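PDB 4OM9: serine protease pet, which is a secreted autotransporter enterotoxin of enteroaggregative Escherichia coli, a serine protease that probably cleaves the host cytoskeletal protein alpha-fodrin. Local coordinates for residues S6-A10 and R11-D15; Q105-N108 and K109-E113; N251-K254 and Q255-I258; Y471-H474 and G475-G479; S649-T652 and G653-A657. One frame throughout, in Å; residues are numbered along the deposited sequence.

Interaction 1 (S6-A10 and R11-D15); sequences SKAWA and RDYLD
The Trp9 ring has Asp12 OD2 at its edge, with ring and carboxylate planes 66° apart. The Tyr13 ring meets Ala10 O at its edge, in plane. Ala8 CB approaches the same ring obliquely, 4.1 Å from Tyr13 CE2. A reciprocal pair of bonds joins Trp9 and Asp12, three residues apart. Trp9 N donates to Asp12 OD2 at 3.0 Å, meeting the oxygen from above the carboxylate plane. Asp12 N donates back to Trp9 O at 2.9 Å. Asp12 CG sits beside its own backbone N (chi1 -70°), turning the carboxylate back toward Trp9. These two bonds, with a weak one from Tyr13 N to Ala10 O, hold the first turn of helix 10-17. The negative carboxylate at the helix N-terminus probably interacts favourably with the helix dipole. Trp9 NE1 bonds Asn555 of helix 552-558, and Tyr13 OH bonds Thr200 N. Tyr13 also stacks on Phe199. The turn belongs to the protease part and packs against helix 552-558 and, through Asp15, the loop with His523 and Ala524.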
loop_
_atom_site.group_PDB
_atom_site.type_symbol
_atom_site.label_atom_id
_atom_site.label_comp_id
_atom_site.label_asym_id
_atom_site.label_seq_id
_atom_site.Cartn_x
_atom_site.Cartn_y
_atom_site.Cartn_z
ATOM N N SER A 6 0.736 -33.140 -2.692
ATOM C CA SER A 6 0.092 -33.840 -1.583
ATOM C C SER A 6 0.167 -32.990 -0.330
ATOM O O SER A 6 -0.747 -32.988 0.493
ATOM C CB SER A 6 0.731 -35.222 -1.336
ATOM O OG SER A 6 2.102 -35.131 -0.976
ATOM N N LYS A 7 1.265 -32.261 -0.193
ATOM C CA LYS A 7 1.424 -31.342 0.917
ATOM C C LYS A 7 1.182 -29.919 0.441
ATOM O O LYS A 7 0.305 -29.219 0.958
ATOM C CB LYS A 7 2.816 -31.450 1.532
ATOM C CG LYS A 7 3.018 -32.666 2.436
ATOM C CD LYS A 7 3.341 -33.907 1.635
ATOM C CE LYS A 7 3.662 -35.096 2.545
ATOM N NZ LYS A 7 4.870 -34.871 3.393
ATOM N N ALA A 8 1.958 -29.505 -0.560
ATOM C CA ALA A 8 1.959 -28.126 -1.019
ATOM C C ALA A 8 0.846 -27.880 -2.015
ATOM O O ALA A 8 0.412 -28.788 -2.709
ATOM C CB ALA A 8 3.299 -27.783 -1.641
ATOM N N TRP A 9 0.391 -26.642 -2.099
ATOM C CA TRP A 9 -0.529 -26.283 -3.172
ATOM C C TRP A 9 0.194 -26.179 -4.512
ATOM O O TRP A 9 1.367 -25.797 -4.584
ATOM C CB TRP A 9 -1.227 -24.967 -2.875
ATOM C CG TRP A 9 -2.448 -25.107 -2.087
ATOM C CD1 TRP A 9 -3.728 -25.033 -2.543
ATOM C CD2 TRP A 9 -2.530 -25.324 -0.678
ATOM N NE1 TRP A 9 -4.604 -25.203 -1.506
ATOM C CE2 TRP A 9 -3.892 -25.373 -0.345
ATOM C CE3 TRP A 9 -1.577 -25.483 0.337
ATOM C CZ2 TRP A 9 -4.338 -25.574 0.959
ATOM C CZ3 TRP A 9 -2.013 -25.679 1.630
ATOM C CH2 TRP A 9 -3.382 -25.730 1.932
ATOM N N ALA A 10 -0.528 -26.514 -5.571
ATOM C CA ALA A 10 0.018 -26.512 -6.909
ATOM C C ALA A 10 0.562 -25.119 -7.256
ATOM O O ALA A 10 1.633 -24.982 -7.843
ATOM C CB ALA A 10 -1.054 -26.958 -7.905
ATOM N N ARG A 11 -0.173 -24.095 -6.835
ATOM C CA ARG A 11 0.136 -22.707 -7.154
ATOM C C ARG A 11 1.418 -22.264 -6.444
ATOM O O ARG A 11 2.090 -21.300 -6.861
ATOM C CB ARG A 11 -1.058 -21.823 -6.767
ATOM C CG ARG A 11 -0.803 -20.337 -6.723
ATOM C CD ARG A 11 -2.089 -19.591 -6.442
ATOM N NE ARG A 11 -2.067 -18.962 -5.130
ATOM C CZ ARG A 11 -2.978 -18.087 -4.714
ATOM N NH1 ARG A 11 -3.975 -17.738 -5.516
ATOM N NH2 ARG A 11 -2.889 -17.547 -3.508
ATOM N N ASP A 12 1.772 -22.992 -5.386
ATOM C CA ASP A 12 2.957 -22.654 -4.606
ATOM C C ASP A 12 4.267 -22.797 -5.398
ATOM O O ASP A 12 5.160 -21.952 -5.286
ATOM C CB ASP A 12 3.015 -23.514 -3.342
ATOM C CG ASP A 12 1.936 -23.146 -2.342
ATOM O OD1 ASP A 12 1.463 -21.989 -2.389
ATOM O OD2 ASP A 12 1.573 -24.000 -1.496
ATOM N N TYR A 13 4.385 -23.863 -6.187
ATOM C CA TYR A 13 5.566 -24.041 -7.016
ATOM C C TYR A 13 5.688 -22.926 -8.045
ATOM O O TYR A 13 6.786 -22.483 -8.362
ATOM C CB TYR A 13 5.539 -25.396 -7.725
ATOM C CG TYR A 13 5.640 -26.595 -6.811
ATOM C CD1 TYR A 13 6.882 -27.090 -6.421
ATOM C CD2 TYR A 13 4.495 -27.241 -6.345
ATOM C CE1 TYR A 13 6.987 -28.200 -5.583
ATOM C CE2 TYR A 13 4.583 -28.341 -5.504
ATOM C CZ TYR A 13 5.834 -28.824 -5.131
ATOM O OH TYR A 13 5.930 -29.919 -4.298
ATOM N N LEU A 14 4.549 -22.488 -8.560
ATOM C CA LEU A 14 4.475 -21.439 -9.578
ATOM C C LEU A 14 4.788 -20.069 -8.999
ATOM O O LEU A 14 5.514 -19.286 -9.604
ATOM C CB LEU A 14 3.088 -21.424 -10.196
ATOM C CG LEU A 14 2.762 -22.355 -11.362
ATOM C CD1 LEU A 14 3.474 -23.653 -11.273
ATOM C CD2 LEU A 14 1.278 -22.596 -11.437
ATOM N N ASP A 15 4.227 -19.785 -7.822
ATOM C CA ASP A 15 4.473 -18.516 -7.133
ATOM C C ASP A 15 5.973 -18.314 -6.925
ATOM O O ASP A 15 6.490 -17.210 -7.106
ATOM C CB ASP A 15 3.754 -18.462 -5.771
ATOM C CG ASP A 15 2.360 -17.822 -5.839
ATOM O OD1 ASP A 15 1.975 -17.290 -6.892
ATOM O OD2 ASP A 15 1.638 -17.865 -4.804
#

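Interaction 2 (Q105-N108 and K109-E113); sequences QRLN and KYVVE
Lys109 lies against Asn108, with its CG 3.4 Å from Asn108 O. The two side chains cross at a slant, and the aliphatic part of the lysine does the touching. Its amino end leads away from Asn108. Lys109 NZ forms a salt bridge with Asp359 and bonds Ala360 O. Asn108 has CG between its backbone N and carbonyl carbon (chi1 62°), which folds the amide over the next peptide. Asn108 CG is 3.3 Å from Lys109 N. The amide oxygen, Asn108 OD1, accepts from Thr91 N of strand 88-97, and this holds the side chain to the neighbouring strand. Leu107 makes the apolar part of the contact. Its CD1 lies 3.8 Å from Val111 CG2, four residues on, an apolar contact between two branched side chains on either side of the bend in sequence. Beside them Arg106 NH2 comes 4.0 Å from Tyr110 CE1, with guanidinium and ring planes 67° apart. The arginine's main polar partner is Asp294, a salt bridge through NH1. Asn108 has helix-like backbone angles, and they turn the chain where strand 102-107 runs out. This is the exit of a strand from the five-stranded antiparallel sheet of a protease of the chymotrypsin-like clan PA. The following loop runs along strand 361-364, so at this bend the chain passes from the protease sheet to the surface of the beta-helix.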
loop_
_atom_site.group_PDB
_atom_site.type_symbol
_atom_site.label_atom_id
_atom_site.label_comp_id
_atom_site.label_asym_id
_atom_site.label_seq_id
_atom_site.Cartn_x
_atom_site.Cartn_y
_atom_site.Cartn_z
ATOM N N GLN A 105 25.363 -18.547 -25.559
ATOM C CA GLN A 105 24.597 -18.092 -26.697
ATOM C C GLN A 105 24.738 -16.590 -26.903
ATOM O O GLN A 105 24.791 -15.815 -25.933
ATOM C CB GLN A 105 23.110 -18.428 -26.518
ATOM C CG GLN A 105 22.741 -19.908 -26.517
ATOM C CD GLN A 105 21.254 -20.098 -26.237
ATOM O OE1 GLN A 105 20.755 -19.701 -25.181
ATOM N NE2 GLN A 105 20.538 -20.677 -27.191
ATOM N N ARG A 106 24.795 -16.188 -28.176
ATOM C CA ARG A 106 24.684 -14.791 -28.551
ATOM C C ARG A 106 23.310 -14.577 -29.167
ATOM O O ARG A 106 22.977 -15.185 -30.191
ATOM C CB ARG A 106 25.787 -14.387 -29.549
ATOM C CG ARG A 106 25.587 -13.004 -30.206
ATOM C CD ARG A 106 26.167 -11.844 -29.371
ATOM N NE ARG A 106 25.788 -10.551 -29.938
ATOM C CZ ARG A 106 26.350 -9.377 -29.650
ATOM N NH1 ARG A 106 27.350 -9.292 -28.781
ATOM N NH2 ARG A 106 25.896 -8.270 -30.244
ATOM N N LEU A 107 22.524 -13.693 -28.571
ATOM C CA LEU A 107 21.208 -13.387 -29.092
ATOM C C LEU A 107 21.293 -12.250 -30.111
ATOM O O LEU A 107 22.207 -11.430 -30.057
ATOM C CB LEU A 107 20.264 -13.036 -27.940
ATOM C CG LEU A 107 19.954 -14.148 -26.918
ATOM C CD1 LEU A 107 19.199 -13.597 -25.717
ATOM C CD2 LEU A 107 19.173 -15.301 -27.562
ATOM N N ASN A 108 20.342 -12.199 -31.037
ATOM C CA ASN A 108 20.347 -11.181 -32.097
ATOM C C ASN A 108 20.279 -9.714 -31.594
ATOM O O ASN A 108 20.781 -8.825 -32.274
ATOM C CB ASN A 108 19.188 -11.423 -33.070
ATOM C CG ASN A 108 17.848 -11.315 -32.391
ATOM O OD1 ASN A 108 17.701 -11.726 -31.242
ATOM N ND2 ASN A 108 16.868 -10.731 -33.080
ATOM N N LYS A 109 19.676 -9.485 -30.420
ATOM C CA LYS A 109 19.561 -8.132 -29.837
ATOM C C LYS A 109 19.831 -8.097 -28.333
ATOM O O LYS A 109 19.795 -9.127 -27.676
ATOM C CB LYS A 109 18.171 -7.539 -30.102
ATOM C CG LYS A 109 17.957 -7.051 -31.537
ATOM C CD LYS A 109 16.517 -6.594 -31.729
ATOM C CE LYS A 109 16.432 -5.112 -32.089
ATOM N NZ LYS A 109 15.013 -4.634 -32.021
ATOM N N TYR A 110 20.115 -6.911 -27.799
ATOM C CA TYR A 110 20.377 -6.774 -26.367
ATOM C C TYR A 110 19.094 -7.012 -25.581
ATOM O O TYR A 110 18.049 -6.444 -25.906
ATOM C CB TYR A 110 20.926 -5.384 -26.011
ATOM C CG TYR A 110 22.237 -5.019 -26.649
ATOM C CD1 TYR A 110 23.139 -5.998 -27.057
ATOM C CD2 TYR A 110 22.575 -3.675 -26.853
ATOM C CE1 TYR A 110 24.350 -5.636 -27.663
ATOM C CE2 TYR A 110 23.765 -3.311 -27.435
ATOM C CZ TYR A 110 24.660 -4.287 -27.853
ATOM O OH TYR A 110 25.856 -3.900 -28.455
ATOM N N VAL A 111 19.173 -7.827 -24.538
ATOM C CA VAL A 111 17.997 -8.069 -23.716
ATOM C C VAL A 111 17.650 -6.873 -22.832
ATOM O O VAL A 111 18.449 -6.412 -22.013
ATOM C CB VAL A 111 18.174 -9.306 -22.843
ATOM C CG1 VAL A 111 16.958 -9.477 -21.893
ATOM C CG2 VAL A 111 18.329 -10.512 -23.733
ATOM N N VAL A 112 16.433 -6.387 -22.989
ATOM C CA VAL A 112 16.012 -5.198 -22.280
ATOM C C VAL A 112 15.402 -5.543 -20.903
ATOM O O VAL A 112 15.513 -4.756 -19.968
ATOM C CB VAL A 112 15.024 -4.395 -23.166
ATOM C CG1 VAL A 112 14.136 -3.496 -22.363
ATOM C CG2 VAL A 112 15.793 -3.581 -24.179
ATOM N N GLU A 113 14.808 -6.727 -20.771
ATOM C CA GLU A 113 13.984 -7.058 -19.576
ATOM C C GLU A 113 14.741 -7.395 -18.296
ATOM O O GLU A 113 14.223 -7.172 -17.209
ATOM C CB GLU A 113 13.038 -8.228 -19.881
ATOM C CG GLU A 113 11.945 -7.908 -20.912
ATOM C CD GLU A 113 12.485 -7.627 -22.328
ATOM O OE1 GLU A 113 13.689 -7.869 -22.595
ATOM O OE2 GLU A 113 11.687 -7.151 -23.166
#

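Interaction 3 (N251-K254 and Q255-I258); sequences NELK and QLFI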
loop_
_atom_site.group_PDB
_atom_site.type_symbol
_atom_site.label_atom_id
_atom_site.label_comp_id
_atom_site.label_asym_id
_atom_site.label_seq_id
_atom_site.Cartn_x
_atom_site.Cartn_y
_atom_site.Cartn_z
ATOM N N ASN A 251 33.636 -16.622 -22.252
ATOM C CA ASN A 251 34.420 -15.441 -22.558
ATOM C C ASN A 251 34.967 -15.513 -23.960
ATOM O O ASN A 251 35.143 -14.492 -24.627
ATOM C CB ASN A 251 35.538 -15.257 -21.536
ATOM C CG ASN A 251 35.016 -14.699 -20.222
ATOM O OD1 ASN A 251 33.911 -14.139 -20.173
ATOM N ND2 ASN A 251 35.797 -14.841 -19.159
ATOM N N GLU A 252 35.185 -16.725 -24.432
ATOM C CA GLU A 252 35.654 -16.885 -25.797
ATOM C C GLU A 252 34.537 -16.523 -26.770
ATOM O O GLU A 252 34.777 -15.873 -27.774
ATOM C CB GLU A 252 36.184 -18.304 -26.032
ATOM C CG GLU A 252 37.667 -18.412 -25.667
ATOM C CD GLU A 252 38.109 -19.823 -25.324
ATOM O OE1 GLU A 252 37.313 -20.768 -25.511
ATOM O OE2 GLU A 252 39.261 -19.987 -24.857
ATOM N N LEU A 253 33.307 -16.907 -26.466
ATOM C CA LEU A 253 32.230 -16.513 -27.348
ATOM C C LEU A 253 32.103 -14.997 -27.339
ATOM O O LEU A 253 31.951 -14.403 -28.390
ATOM C CB LEU A 253 30.900 -17.155 -26.964
ATOM C CG LEU A 253 29.866 -16.655 -27.978
ATOM C CD1 LEU A 253 29.970 -17.406 -29.314
ATOM C CD2 LEU A 253 28.444 -16.650 -27.434
ATOM N N LYS A 254 32.201 -14.371 -26.166
ATOM C CA LYS A 254 32.048 -12.913 -26.066
ATOM C C LYS A 254 33.166 -12.172 -26.820
ATOM O O LYS A 254 32.991 -11.032 -27.241
ATOM C CB LYS A 254 32.029 -12.454 -24.600
ATOM C CG LYS A 254 30.770 -12.820 -23.787
ATOM C CD LYS A 254 30.929 -12.359 -22.332
ATOM C CE LYS A 254 29.661 -12.575 -21.501
ATOM N NZ LYS A 254 29.627 -11.735 -20.258
ATOM N N GLN A 255 34.315 -12.819 -26.988
ATOM C CA GLN A 255 35.433 -12.172 -27.665
ATOM C C GLN A 255 35.147 -12.029 -29.144
ATOM O O GLN A 255 35.663 -11.126 -29.796
ATOM C CB GLN A 255 36.732 -12.945 -27.444
ATOM C CG GLN A 255 37.554 -12.416 -26.288
ATOM C CD GLN A 255 37.962 -10.968 -26.488
ATOM O OE1 GLN A 255 38.295 -10.551 -27.602
ATOM N NE2 GLN A 255 37.940 -10.191 -25.410
ATOM N N LEU A 256 34.305 -12.906 -29.667
ATOM C CA LEU A 256 33.951 -12.857 -31.076
ATOM C C LEU A 256 33.165 -11.583 -31.460
ATOM O O LEU A 256 32.955 -11.303 -32.646
ATOM C CB LEU A 256 33.134 -14.092 -31.442
ATOM C CG LEU A 256 33.841 -15.443 -31.318
ATOM C CD1 LEU A 256 32.914 -16.519 -31.819
ATOM C CD2 LEU A 256 35.166 -15.452 -32.093
ATOM N N PHE A 257 32.729 -10.808 -30.479
ATOM C CA PHE A 257 31.877 -9.670 -30.802
ATOM C C PHE A 257 32.455 -8.348 -30.333
ATOM O O PHE A 257 31.740 -7.354 -30.240
ATOM C CB PHE A 257 30.461 -9.893 -30.222
ATOM C CG PHE A 257 29.710 -10.987 -30.932
ATOM C CD1 PHE A 257 28.963 -10.703 -32.076
ATOM C CD2 PHE A 257 29.828 -12.313 -30.514
ATOM C CE1 PHE A 257 28.296 -11.708 -32.765
ATOM C CE2 PHE A 257 29.172 -13.339 -31.205
ATOM C CZ PHE A 257 28.398 -13.037 -32.327
ATOM N N ILE A 258 33.754 -8.316 -30.058
ATOM C CA ILE A 258 34.325 -7.046 -29.635
ATOM C C ILE A 258 35.219 -6.412 -30.695
ATOM O O ILE A 258 36.220 -6.987 -31.105
ATOM C CB ILE A 258 35.112 -7.186 -28.334
ATOM C CG1 ILE A 258 34.171 -7.683 -27.214
ATOM C CG2 ILE A 258 35.732 -5.839 -27.968
ATOM C CD1 ILE A 258 34.863 -8.226 -25.938
HETATM O O HOH W 1 35.726 -12.253 -23.795
#
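Gln255 N faces two carbonyls and is weakly held by both, Asn251 O at 3.0 Å and Glu252 O at 3.2 Å. The next two amides have one clear acceptor each. Leu256 N donates to Leu253 O at 3.1 Å, from above the carbonyl plane. Phe257 N donates to Lys254 O at 3.3 Å in a nearly straight bond of 162°. Both span three residues, so the last turn of helix 247-255 is tightened as in a 3-10 helix. A type I beta turn from Gln255 to Ile258 follows, its closing Ile258 N to Gln255 O bond weak, and leads into strand 258-262, the first in the parallel sheet of the beta-helix. A water also lies 2.5 Å from Asn251 O, too short to be trusted in detail; it accepts a weak bond from Gln255 NE2. Side chains pad the turn. Leu253 CD1 meets Leu256 CD1 at 4.0 Å, the two side chains crossing at about a right angle. Phe257 CD2 is 3.7 Å from Leu253 O, which lies at the ring edge. Phe257 also makes a cation-pi contact with Arg106, and Glu252 OE2 forms a salt bridge with Lys248.

Interaction 4 (Y471-H474 and G475-G479); sequences YIYH and GNVDG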
loop_
_atom_site.group_PDB
_atom_site.type_symbol
_atom_site.label_atom_id
_atom_site.label_comp_id
_atom_site.label_asym_id
_atom_site.label_seq_id
_atom_site.Cartn_x
_atom_site.Cartn_y
_atom_site.Cartn_z
ATOM N N TYR A 471 -10.726 2.462 -14.025
ATOM C CA TYR A 471 -9.340 2.246 -14.375
ATOM C C TYR A 471 -8.498 2.215 -13.100
ATOM O O TYR A 471 -8.711 3.017 -12.171
ATOM C CB TYR A 471 -8.829 3.328 -15.341
ATOM C CG TYR A 471 -7.329 3.478 -15.254
ATOM C CD1 TYR A 471 -6.471 2.556 -15.853
ATOM C CD2 TYR A 471 -6.768 4.519 -14.538
ATOM C CE1 TYR A 471 -5.087 2.684 -15.742
ATOM C CE2 TYR A 471 -5.410 4.655 -14.431
ATOM C CZ TYR A 471 -4.570 3.740 -15.030
ATOM O OH TYR A 471 -3.215 3.910 -14.884
ATOM N N ILE A 472 -7.560 1.272 -13.035
ATOM C CA ILE A 472 -6.675 1.207 -11.881
ATOM C C ILE A 472 -5.231 1.525 -12.270
ATOM O O ILE A 472 -4.671 0.878 -13.135
ATOM C CB ILE A 472 -6.720 -0.170 -11.199
ATOM C CG1 ILE A 472 -8.169 -0.607 -10.990
ATOM C CG2 ILE A 472 -5.971 -0.116 -9.872
ATOM C CD1 ILE A 472 -8.327 -1.914 -10.203
ATOM N N TYR A 473 -4.655 2.535 -11.624
ATOM C CA TYR A 473 -3.234 2.808 -11.746
ATOM C C TYR A 473 -2.539 1.966 -10.694
ATOM O O TYR A 473 -2.781 2.149 -9.487
ATOM C CB TYR A 473 -2.927 4.300 -11.567
ATOM C CG TYR A 473 -1.448 4.636 -11.591
ATOM C CD1 TYR A 473 -0.624 4.207 -12.647
ATOM C CD2 TYR A 473 -0.874 5.405 -10.577
ATOM C CE1 TYR A 473 0.725 4.518 -12.671
ATOM C CE2 TYR A 473 0.473 5.720 -10.588
ATOM C CZ TYR A 473 1.271 5.281 -11.641
ATOM O OH TYR A 473 2.619 5.589 -11.648
ATOM N N HIS A 474 -1.726 1.011 -11.157
ATOM C CA HIS A 474 -0.978 0.117 -10.290
ATOM C C HIS A 474 0.359 0.726 -9.839
ATOM O O HIS A 474 1.012 0.193 -8.948
ATOM C CB HIS A 474 -0.694 -1.210 -10.995
ATOM C CG HIS A 474 -1.889 -2.110 -11.170
ATOM N ND1 HIS A 474 -2.655 -2.568 -10.114
ATOM C CD2 HIS A 474 -2.380 -2.710 -12.285
ATOM C CE1 HIS A 474 -3.599 -3.376 -10.578
ATOM N NE2 HIS A 474 -3.451 -3.479 -11.885
ATOM N N GLY A 475 0.788 1.817 -10.473
ATOM C CA GLY A 475 2.101 2.391 -10.198
ATOM C C GLY A 475 2.111 3.432 -9.086
ATOM O O GLY A 475 1.104 3.629 -8.390
ATOM N N ASN A 476 3.234 4.127 -8.919
ATOM C CA ASN A 476 3.322 5.134 -7.865
ATOM C C ASN A 476 3.436 6.582 -8.367
ATOM O O ASN A 476 3.547 6.843 -9.566
ATOM C CB ASN A 476 4.504 4.842 -6.947
ATOM C CG ASN A 476 4.612 3.383 -6.589
ATOM O OD1 ASN A 476 3.740 2.837 -5.915
ATOM N ND2 ASN A 476 5.693 2.734 -7.043
ATOM N N VAL A 477 3.375 7.507 -7.412
ATOM C CA VAL A 477 3.654 8.911 -7.622
ATOM C C VAL A 477 4.501 9.422 -6.465
ATOM O O VAL A 477 4.172 9.198 -5.288
ATOM C CB VAL A 477 2.353 9.777 -7.707
ATOM C CG1 VAL A 477 2.704 11.260 -7.811
ATOM C CG2 VAL A 477 1.488 9.350 -8.872
ATOM N N ASP A 478 5.582 10.121 -6.775
ATOM C CA ASP A 478 6.253 10.887 -5.742
ATOM C C ASP A 478 6.967 12.067 -6.390
ATOM O O ASP A 478 6.765 12.345 -7.568
ATOM C CB ASP A 478 7.208 10.006 -4.919
ATOM C CG ASP A 478 8.428 9.540 -5.703
ATOM O OD1 ASP A 478 8.665 9.990 -6.841
ATOM O OD2 ASP A 478 9.182 8.718 -5.154
ATOM N N GLY A 479 7.790 12.763 -5.616
ATOM C CA GLY A 479 8.419 13.975 -6.101
ATOM C C GLY A 479 7.478 15.168 -6.189
ATOM O O GLY A 479 6.401 15.190 -5.579
HETATM O O HOH W 2 -1.580 4.170 -7.841
#
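Gly475 lies flat against the face of the Tyr473 ring. Its CA is 3.7 Å from the centroid of that ring and 25° off the normal, a CH-pi contact. Gly475 N stands over the ring centre, 3.4 Å above its plane. The carbonyl is close too, with Gly475 O 3.1 Å from Tyr473 CE2. The glycine has no side chain, so the ring can press directly on the backbone. Tyr473 CG is anti to its own N (chi1 176°), which carries the ring forward along the following chain. A water donates to both Tyr473 O and Gly475 O and ties the ends of the bend together. Asn476 comes next. Its carbonyl oxygen accepts the Tyr473 hydroxyl, and Tyr473 OH to Asn476 O is only 2.6 Å. The donor is tilted 23° from the carbonyl plane. The Asn476 side chain leads away and bonds Asp501 N and Ser448 O in adjacent coils of the beta-helix. Val477 closes the row, its CG2 4.1 Å from Tyr473 CE2. The bend joins strands 471-473 and 476-477, which pair with different strand stacks of the helix. Chemically, the ring is gripped both over its face and at its hydroxyl. The buried phenol thus has a backbone acceptor. The hydroxyl bond and the glycine backbone on the ring face together probably restrict the rotation of the ring.

Interaction 5 (S649-T652 and G653-A657); sequences SKFT and GGIMA
Phe651 and Gly653 meet where the chain turns from strand 649-652 toward strand 655-658. Phe651 and Thr652 are extended. Gly653 has phi 148° and psi -143°, angles that a residue with a side chain would hardly adopt. Gly654 returns to an extended form. With chi1 at 177° the Phe651 ring extends away from its own N and over the glycines that follow. Gly653 N lies over one face of the ring, 3.9 Å from Phe651 CE2. Gly654 O lies at the ring edge, in its plane, 3.9 Å from Phe651 CZ. The same CE2 meets Ile655 CG1, at 3.9 Å, with the side chains crossing at a slant. Other coils of the beta-helix complete the surroundings of the ring: Val601 and Ile605 on strand 599-608, Val670 and Leu672 on strand 668-672. Apart from Ile655 the ring meets local backbone: the Gly653 amide over a face and the Gly654 carbonyl at the edge. The edge approach is probably mildly favourable, since ring hydrogens carry a small positive charge.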
loop_
_atom_site.group_PDB
_atom_site.type_symbol
_atom_site.label_atom_id
_atom_site.label_comp_id
_atom_site.label_asym_id
_atom_site.label_seq_id
_atom_site.Cartn_x
_atom_site.Cartn_y
_atom_site.Cartn_z
ATOM N N SER A 649 -8.414 0.307 7.327
ATOM C CA SER A 649 -8.075 1.504 6.562
ATOM C C SER A 649 -7.765 2.682 7.480
ATOM O O SER A 649 -8.296 2.774 8.594
ATOM C CB SER A 649 -9.214 1.873 5.622
ATOM O OG SER A 649 -10.354 2.265 6.365
ATOM N N LYS A 650 -6.922 3.597 7.020
ATOM C CA LYS A 650 -6.512 4.703 7.879
ATOM C C LYS A 650 -6.634 6.080 7.232
ATOM O O LYS A 650 -6.086 6.321 6.147
ATOM C CB LYS A 650 -5.065 4.530 8.337
ATOM C CG LYS A 650 -4.805 3.387 9.271
ATOM C CD LYS A 650 -3.459 3.612 9.931
ATOM C CE LYS A 650 -3.131 2.532 10.960
ATOM N NZ LYS A 650 -2.858 1.223 10.317
ATOM N N PHE A 651 -7.321 6.988 7.914
ATOM C CA PHE A 651 -7.228 8.389 7.536
ATOM C C PHE A 651 -6.748 9.223 8.708
ATOM O O PHE A 651 -7.211 9.072 9.845
ATOM C CB PHE A 651 -8.549 8.954 7.011
ATOM C CG PHE A 651 -8.463 10.415 6.688
ATOM C CD1 PHE A 651 -7.763 10.847 5.564
ATOM C CD2 PHE A 651 -9.017 11.365 7.530
ATOM C CE1 PHE A 651 -7.653 12.187 5.282
ATOM C CE2 PHE A 651 -8.912 12.710 7.254
ATOM C CZ PHE A 651 -8.235 13.128 6.136
ATOM N N THR A 652 -5.801 10.093 8.407
ATOM C CA THR A 652 -5.204 10.982 9.374
ATOM C C THR A 652 -5.095 12.373 8.754
ATOM O O THR A 652 -4.471 12.544 7.682
ATOM C CB THR A 652 -3.823 10.485 9.799
ATOM O OG1 THR A 652 -3.969 9.233 10.473
ATOM C CG2 THR A 652 -3.142 11.481 10.727
ATOM N N GLY A 653 -5.698 13.355 9.421
ATOM C CA GLY A 653 -5.653 14.735 8.961
ATOM C C GLY A 653 -6.909 15.499 9.326
ATOM O O GLY A 653 -7.471 15.297 10.396
ATOM N N GLY A 654 -7.356 16.382 8.444
ATOM C CA GLY A 654 -8.551 17.158 8.716
ATOM C C GLY A 654 -9.491 17.204 7.533
ATOM O O GLY A 654 -9.088 16.894 6.408
ATOM N N ILE A 655 -10.737 17.593 7.795
ATOM C CA ILE A 655 -11.774 17.666 6.770
ATOM C C ILE A 655 -12.571 18.991 6.786
ATOM O O ILE A 655 -13.274 19.328 7.761
ATOM C CB ILE A 655 -12.765 16.483 6.908
ATOM C CG1 ILE A 655 -12.013 15.137 6.968
ATOM C CG2 ILE A 655 -13.776 16.505 5.776
ATOM C CD1 ILE A 655 -12.879 13.895 6.731
ATOM N N MET A 656 -12.454 19.739 5.693
ATOM C CA MET A 656 -13.304 20.900 5.446
ATOM C C MET A 656 -14.274 20.575 4.323
ATOM O O MET A 656 -13.868 20.402 3.173
ATOM C CB MET A 656 -12.481 22.128 5.070
ATOM C CG MET A 656 -11.327 22.404 5.986
ATOM S SD MET A 656 -10.142 23.557 5.264
ATOM C CE MET A 656 -8.945 23.691 6.597
ATOM N N ALA A 657 -15.555 20.526 4.643
ATOM C CA ALA A 657 -16.543 20.070 3.682
ATOM C C ALA A 657 -17.772 20.983 3.624
ATOM O O ALA A 657 -18.139 21.619 4.598
ATOM C CB ALA A 657 -16.962 18.616 4.014
#

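The five interactions come in series along the chain. Interactions 1 and 2 lie in the protease domain, with centres 32 Å apart. Interaction 3 follows at the entry to the beta-helix, and interactions 4 and 5 lie further along that helix. Only interactions 2 and 3 touch, with centres 14 Å apart: Arg106 NH1 packs on Phe257 CB, and Leu253 CD2 on the backbone of Gln105 and Arg106. They join the protease sheet to the first strand of the helix. Interactions 4 and 5 are bends between strands, centres 21 Å apart. Interactions 3 and 5 are 61 Å apart between centres, which reflects the length of the beta-helix that follows the globular protease domain.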